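Side-chain contacts in alkane monooxygenase (Geobacillus thermodenitrificans, PDB 3B9O), which belongs to the luciferase-like monooxygenases, flavin-dependent proteins built on a TIM barrel, and holds flavin mononucleotide in this structure: residues I130-V135 and D162-V167; C168-E173 and I199-K204. One frame throughout, in Å; residues are numbered along the deposited sequence.

Contact 1: I130-V135 and D162-V167; sequences IAWNVV and DEYLEV. With FMN (flavin mononucleotide), chain C.
Trp132 reaches out from strand 130-135 and brings the far end of its six-membered ring to Tyr164 and Leu165 of helix 162-167, a worked example of how a barrel strand is joined to the helix packed outside it. With CG anti to the backbone N (chi1 172°), the indole extends away from the strand until its far corner meets the helix. The contact is apolar throughout. CZ3 of Trp132 lies 3.4 Å from CD2 of Leu165, the shortest approach between the segments, and the two side chains run past each other in opposite senses. CH2 of Trp132 comes within 3.7 Å of CD2 of Tyr164. That tyrosine atom sits at the indole edge, near its plane; the ring planes meet obliquely, at 60°, with centroids 6.0 Å apart. Val134, two residues on and facing the same way, lays CG2 over the centre of the indole face and also touches CD2 of Leu165, 4.3 Å away.

Polar atoms of both rings are bonded elsewhere: Trp132 NE1 to the carbonyl of Phe105 on the adjacent strand, Tyr164 OH to that of Glu110. Phe236 of helix 231-240 packs against both Val134 and Leu165.

On the other side of the strand lies the flavin. Val135 brings CG2 to 3.1 Å from O2' of flavin mononucleotide, while its CG1 is 3.6 Å from the O2 carbonyl oxygen.

The chemistry is therefore divided between two sides of one strand: carbon packing fastens it to its helix, the polar atoms of both rings are satisfied by backbone carbonyls outside the two segments, and the strand's C-terminal residue helps line the flavin pocket.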
loop_
_atom_site.group_PDB
_atom_site.type_symbol
_atom_site.label_atom_id
_atom_site.label_comp_id
_atom_site.label_asym_id
_atom_site.label_seq_id
_atom_site.Cartn_x
_atom_site.Cartn_y
_atom_site.Cartn_z
ATOM N N ILE A 130 -1.362 7.388 10.124
ATOM C CA ILE A 130 -0.315 6.601 9.479
ATOM C C ILE A 130 -0.679 5.083 9.380
ATOM O O ILE A 130 -1.316 4.501 10.285
ATOM C CB ILE A 130 1.094 6.818 10.167
ATOM C CG1 ILE A 130 2.250 6.396 9.252
ATOM C CG2 ILE A 130 1.215 6.068 11.525
ATOM C CD1 ILE A 130 2.436 7.277 7.988
ATOM N N ALA A 131 -0.245 4.470 8.274
ATOM C CA ALA A 131 -0.438 3.057 8.035
ATOM C C ALA A 131 0.849 2.530 7.430
ATOM O O ALA A 131 1.615 3.288 6.818
ATOM C CB ALA A 131 -1.610 2.838 7.087
ATOM N N TRP A 132 1.097 1.246 7.662
ATOM C CA TRP A 132 2.272 0.588 7.146
ATOM C C TRP A 132 1.890 -0.607 6.295
ATOM O O TRP A 132 1.264 -1.567 6.773
ATOM C CB TRP A 132 3.213 0.208 8.318
ATOM C CG TRP A 132 4.396 -0.651 7.955
ATOM C CD1 TRP A 132 5.033 -0.741 6.726
ATOM C CD2 TRP A 132 5.102 -1.541 8.845
ATOM N NE1 TRP A 132 6.081 -1.665 6.811
ATOM C CE2 TRP A 132 6.146 -2.166 8.086
ATOM C CE3 TRP A 132 4.934 -1.894 10.200
ATOM C CZ2 TRP A 132 7.036 -3.121 8.653
ATOM C CZ3 TRP A 132 5.821 -2.826 10.766
ATOM C CH2 TRP A 132 6.875 -3.403 9.996
ATOM N N ASN A 133 2.281 -0.533 5.028
ATOM C CA ASN A 133 2.195 -1.682 4.124
ATOM C C ASN A 133 3.427 -2.574 4.268
ATOM O O ASN A 133 4.520 -2.257 3.793
ATOM C CB ASN A 133 1.937 -1.266 2.677
ATOM C CG ASN A 133 1.823 -2.480 1.721
ATOM O OD1 ASN A 133 1.188 -3.487 2.049
ATOM N ND2 ASN A 133 2.439 -2.384 0.554
ATOM N N VAL A 134 3.221 -3.681 4.976
ATOM C CA VAL A 134 4.267 -4.644 5.320
ATOM C C VAL A 134 4.544 -5.512 4.115
ATOM O O VAL A 134 3.661 -6.170 3.591
ATOM C CB VAL A 134 3.864 -5.542 6.495
ATOM C CG1 VAL A 134 5.030 -6.514 6.841
ATOM C CG2 VAL A 134 3.527 -4.700 7.679
ATOM N N VAL A 135 5.798 -5.489 3.692
ATOM C CA VAL A 135 6.235 -6.121 2.467
ATOM C C VAL A 135 7.529 -6.924 2.773
ATOM O O VAL A 135 8.210 -6.628 3.755
ATOM C CB VAL A 135 6.434 -4.968 1.434
ATOM C CG1 VAL A 135 7.720 -5.059 0.692
ATOM C CG2 VAL A 135 5.179 -4.793 0.574
ATOM N N ASP A 162 7.346 -11.984 10.331
ATOM C CA ASP A 162 6.630 -12.324 11.540
ATOM C C ASP A 162 7.328 -11.759 12.781
ATOM O O ASP A 162 6.700 -11.081 13.599
ATOM C CB ASP A 162 6.495 -13.850 11.696
ATOM C CG ASP A 162 5.327 -14.421 10.928
ATOM O OD1 ASP A 162 5.481 -15.524 10.359
ATOM O OD2 ASP A 162 4.232 -13.806 10.903
ATOM N N GLU A 163 8.635 -12.011 12.890
ATOM C CA GLU A 163 9.378 -11.628 14.094
ATOM C C GLU A 163 9.604 -10.098 14.099
ATOM O O GLU A 163 9.617 -9.489 15.154
ATOM C CB GLU A 163 10.738 -12.332 14.153
ATOM C CG GLU A 163 11.334 -12.304 15.551
ATOM C CD GLU A 163 12.741 -12.831 15.619
ATOM O OE1 GLU A 163 13.106 -13.780 14.888
ATOM O OE2 GLU A 163 13.494 -12.280 16.401
ATOM N N TYR A 164 9.777 -9.516 12.906
ATOM C CA TYR A 164 9.920 -8.073 12.744
ATOM C C TYR A 164 8.672 -7.373 13.353
ATOM O O TYR A 164 8.789 -6.428 14.148
ATOM C CB TYR A 164 10.061 -7.758 11.237
ATOM C CG TYR A 164 10.630 -6.388 10.938
ATOM C CD1 TYR A 164 11.909 -6.258 10.379
ATOM C CD2 TYR A 164 9.898 -5.218 11.239
ATOM C CE1 TYR A 164 12.473 -5.026 10.095
ATOM C CE2 TYR A 164 10.468 -3.936 10.969
ATOM C CZ TYR A 164 11.749 -3.863 10.398
ATOM O OH TYR A 164 12.301 -2.623 10.154
ATOM N N LEU A 165 7.499 -7.825 12.936
ATOM C CA LEU A 165 6.226 -7.344 13.505
ATOM C C LEU A 165 6.108 -7.634 15.011
ATOM O O LEU A 165 5.632 -6.793 15.759
ATOM C CB LEU A 165 5.037 -7.888 12.715
ATOM C CG LEU A 165 4.641 -7.097 11.447
ATOM C CD1 LEU A 165 3.464 -7.806 10.863
ATOM C CD2 LEU A 165 4.242 -5.656 11.775
ATOM N N GLU A 166 6.561 -8.815 15.455
ATOM C CA GLU A 166 6.561 -9.180 16.891
ATOM C C GLU A 166 7.261 -8.058 17.665
ATOM O O GLU A 166 6.733 -7.550 18.666
ATOM C CB GLU A 166 7.300 -10.533 17.125
ATOM C CG GLU A 166 7.015 -11.200 18.503
ATOM C CD GLU A 166 7.887 -12.479 18.899
ATOM O OE1 GLU A 166 7.809 -12.828 20.125
ATOM O OE2 GLU A 166 8.629 -13.115 18.053
ATOM N N VAL A 167 8.450 -7.689 17.176
ATOM C CA VAL A 167 9.311 -6.639 17.786
ATOM C C VAL A 167 8.618 -5.285 17.802
ATOM O O VAL A 167 8.557 -4.632 18.852
ATOM C CB VAL A 167 10.699 -6.504 17.049
ATOM C CG1 VAL A 167 11.493 -5.331 17.578
ATOM C CG2 VAL A 167 11.525 -7.831 17.165
HETATM N N1 FMN C . 6.295 -5.250 -3.354
HETATM C C2 FMN C . 7.111 -4.205 -3.086
HETATM O O2 FMN C . 8.329 -4.448 -2.837
HETATM N N3 FMN C . 6.580 -2.939 -3.097
HETATM C C4 FMN C . 5.253 -2.717 -3.362
HETATM O O4 FMN C . 4.791 -1.557 -3.356
HETATM C C4A FMN C . 4.402 -3.800 -3.631
HETATM N N5 FMN C . 3.069 -3.653 -3.897
HETATM C C5A FMN C . 2.296 -4.752 -4.170
HETATM C C6 FMN C . 0.922 -4.639 -4.459
HETATM C C7 FMN C . 0.142 -5.782 -4.724
HETATM C C7M FMN C . -1.334 -5.677 -5.041
HETATM C C8 FMN C . 0.728 -7.039 -4.693
HETATM C C8M FMN C . -0.096 -8.274 -4.979
HETATM C C9 FMN C . 2.093 -7.168 -4.411
HETATM C C9A FMN C . 2.885 -6.035 -4.152
HETATM N N10 FMN C . 4.209 -6.165 -3.879
HETATM C C10 FMN C . 4.969 -5.079 -3.628
HETATM C "C1'" FMN C . 4.867 -7.489 -3.845
HETATM C "C2'" FMN C . 4.960 -7.983 -2.391
HETATM O "O2'" FMN C . 4.444 -7.008 -1.484
HETATM C "C3'" FMN C . 6.368 -8.371 -1.910
HETATM O "O3'" FMN C . 7.372 -7.386 -2.239
HETATM C "C4'" FMN C . 6.761 -9.817 -2.287
HETATM O "O4'" FMN C . 8.029 -9.872 -2.948
HETATM C "C5'" FMN C . 5.738 -10.555 -3.157
HETATM O "O5'" FMN C . 4.883 -11.215 -2.232
HETATM P P FMN C . 4.155 -12.613 -2.546
HETATM O O1P FMN C . 5.199 -13.433 -3.285
HETATM O O2P FMN C . 3.791 -13.102 -1.175
HETATM O O3P FMN C . 2.992 -12.287 -3.465
#

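Contact 2: C168-E173 and I199-K204; sequences CYKLWE and INHSGK
Lys170 has CG beside its backbone N (chi1 -70°) and an extended chain beyond it, which carries NZ along the loop to His201; the imidazole, swung to the side opposite its own N (chi1 171°), comes to meet it, and the two side chains cross at about a right angle. NZ donates to ND1 of His201 over 3.1 Å, from a position tilted 21° out of the ring plane. The ring's other nitrogen, NE2, is bonded to Glu163, and NZ also forms a salt bridge with Glu166, so both partners are held from the same helix. These acidic groups would probably favour a positive charge on Lys170 and a proton on NE2.

A water adds a further link, accepting from Lys170 NZ at 2.9 Å and donating to the carbonyl O of Ile199 at 2.7 Å. Beside this polar patch, Ile199 supplies the apolar half: its CG2 rests 3.8 Å from CB of Lys170, and its CD1 meets CD2 of Leu171 at 3.7 Å.

The contact lies near the C-terminal end of helix 154-174, pinning to it the small antiparallel hairpin of strands 201-202 and 207-208, while Leu171 also touches Ala116 of helix 112-125.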
loop_
_atom_site.group_PDB
_atom_site.type_symbol
_atom_site.label_atom_id
_atom_site.label_comp_id
_atom_site.label_asym_id
_atom_site.label_seq_id
_atom_site.Cartn_x
_atom_site.Cartn_y
_atom_site.Cartn_z
ATOM N N CYS A 168 8.064 -4.886 16.647
ATOM C CA CYS A 168 7.344 -3.611 16.540
ATOM C C CYS A 168 6.126 -3.588 17.449
ATOM O O CYS A 168 5.934 -2.634 18.231
ATOM C CB CYS A 168 6.989 -3.320 15.059
ATOM S SG CYS A 168 8.494 -2.990 14.110
ATOM N N TYR A 169 5.326 -4.662 17.422
ATOM C CA TYR A 169 4.161 -4.741 18.346
ATOM C C TYR A 169 4.579 -4.581 19.818
ATOM O O TYR A 169 3.949 -3.826 20.557
ATOM C CB TYR A 169 3.400 -6.080 18.238
ATOM C CG TYR A 169 2.740 -6.412 16.913
ATOM C CD1 TYR A 169 2.588 -7.751 16.531
ATOM C CD2 TYR A 169 2.266 -5.406 16.038
ATOM C CE1 TYR A 169 1.975 -8.111 15.337
ATOM C CE2 TYR A 169 1.630 -5.754 14.816
ATOM C CZ TYR A 169 1.511 -7.114 14.480
ATOM O OH TYR A 169 0.895 -7.478 13.312
ATOM N N LYS A 170 5.635 -5.292 20.256
ATOM C CA LYS A 170 6.108 -5.135 21.659
ATOM C C LYS A 170 6.500 -3.692 21.987
ATOM O O LYS A 170 6.076 -3.156 22.985
ATOM C CB LYS A 170 7.270 -6.065 21.957
ATOM C CG LYS A 170 6.858 -7.562 22.010
ATOM C CD LYS A 170 8.111 -8.448 21.906
ATOM C CE LYS A 170 7.632 -9.896 21.889
ATOM N NZ LYS A 170 8.729 -10.830 22.144
ATOM N N LEU A 171 7.299 -3.077 21.128
ATOM C CA LEU A 171 7.650 -1.644 21.259
ATOM C C LEU A 171 6.445 -0.695 21.314
ATOM O O LEU A 171 6.307 0.154 22.207
ATOM C CB LEU A 171 8.635 -1.235 20.129
ATOM C CG LEU A 171 9.996 -1.962 20.128
ATOM C CD1 LEU A 171 10.786 -1.672 18.860
ATOM C CD2 LEU A 171 10.834 -1.602 21.418
ATOM N N TRP A 172 5.551 -0.859 20.357
ATOM C CA TRP A 172 4.433 0.049 20.194
ATOM C C TRP A 172 3.313 -0.083 21.219
ATOM O O TRP A 172 2.701 0.908 21.558
ATOM C CB TRP A 172 3.834 -0.124 18.800
ATOM C CG TRP A 172 4.706 0.377 17.687
ATOM C CD1 TRP A 172 5.560 1.437 17.735
ATOM C CD2 TRP A 172 4.715 -0.095 16.331
ATOM N NE1 TRP A 172 6.146 1.624 16.502
ATOM C CE2 TRP A 172 5.630 0.718 15.614
ATOM C CE3 TRP A 172 4.052 -1.142 15.650
ATOM C CZ2 TRP A 172 5.933 0.493 14.261
ATOM C CZ3 TRP A 172 4.331 -1.361 14.311
ATOM C CH2 TRP A 172 5.267 -0.536 13.618
ATOM N N GLU A 173 3.053 -1.315 21.668
ATOM C CA GLU A 173 1.891 -1.660 22.482
ATOM C C GLU A 173 2.269 -1.937 23.918
ATOM O O GLU A 173 1.482 -1.686 24.820
ATOM C CB GLU A 173 1.194 -2.926 21.957
ATOM C CG GLU A 173 0.629 -2.840 20.506
ATOM C CD GLU A 173 -0.561 -1.894 20.417
ATOM O OE1 GLU A 173 -0.734 -1.284 19.353
ATOM O OE2 GLU A 173 -1.310 -1.775 21.403
ATOM N N ILE A 199 11.354 -4.625 26.681
ATOM C CA ILE A 199 10.513 -5.650 26.038
ATOM C C ILE A 199 11.172 -7.026 26.081
ATOM O O ILE A 199 10.492 -8.040 25.943
ATOM C CB ILE A 199 10.116 -5.298 24.558
ATOM C CG1 ILE A 199 11.371 -5.190 23.668
ATOM C CG2 ILE A 199 9.204 -4.050 24.546
ATOM C CD1 ILE A 199 11.123 -5.237 22.129
ATOM N N ASN A 200 12.488 -7.055 26.267
ATOM C CA ASN A 200 13.227 -8.315 26.360
ATOM C C ASN A 200 12.850 -9.306 25.289
ATOM O O ASN A 200 12.481 -10.480 25.574
ATOM C CB ASN A 200 13.071 -8.929 27.749
ATOM C CG ASN A 200 13.555 -8.003 28.818
ATOM O OD1 ASN A 200 12.808 -7.647 29.713
ATOM N ND2 ASN A 200 14.801 -7.545 28.689
ATOM N N HIS A 201 12.937 -8.831 24.052
ATOM C CA HIS A 201 12.674 -9.676 22.917
ATOM C C HIS A 201 13.916 -10.469 22.545
ATOM O O HIS A 201 15.019 -9.956 22.471
ATOM C CB HIS A 201 12.175 -8.881 21.695
ATOM C CG HIS A 201 12.097 -9.712 20.455
ATOM N ND1 HIS A 201 10.935 -10.323 20.051
ATOM C CD2 HIS A 201 13.049 -10.093 19.573
ATOM C CE1 HIS A 201 11.172 -11.040 18.966
ATOM N NE2 HIS A 201 12.445 -10.907 18.651
ATOM N N SER A 202 13.681 -11.733 22.245
ATOM C CA SER A 202 14.737 -12.654 21.945
ATOM C C SER A 202 14.142 -13.640 20.954
ATOM O O SER A 202 13.197 -14.339 21.286
ATOM C CB SER A 202 15.139 -13.344 23.269
ATOM O OG SER A 202 16.509 -13.686 23.214
ATOM N N GLY A 203 14.655 -13.688 19.734
ATOM C CA GLY A 203 14.131 -14.635 18.766
ATOM C C GLY A 203 15.219 -15.041 17.814
ATOM O O GLY A 203 16.385 -14.698 18.026
ATOM N N LYS A 204 14.839 -15.719 16.737
ATOM C CA LYS A 204 15.781 -16.191 15.747
ATOM C C LYS A 204 16.538 -15.076 15.012
ATOM O O LYS A 204 17.752 -15.199 14.759
ATOM C CB LYS A 204 15.055 -17.074 14.744
ATOM C CG LYS A 204 15.824 -17.440 13.490
ATOM C CD LYS A 204 15.055 -18.488 12.711
ATOM C CE LYS A 204 15.942 -19.157 11.689
ATOM N NZ LYS A 204 15.069 -19.992 10.849
HETATM O O HOH W 1 9.434 -10.261 24.917
#

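In the fold
Followed from the N terminus, the chain runs through strand 130-135, part of the barrel wall, and then helix 140-145 before helix 154-174 returns alongside that strand; contact 1 closes this excursion, one beta-alpha step of the TIM barrel. The same helix then opens contact 2, whose loop runs out through strands 181-184 and 189-191 and comes back at 199-204. The two loops follow in series, neither nesting nor crossing, and their centres are 12 Å apart. Glu163, on the helical segment of contact 1, reaches the 199-204 segment of contact 2. Helix 154-174 thus faces the barrel in contact 1 and carries a peripheral hairpin in contact 2.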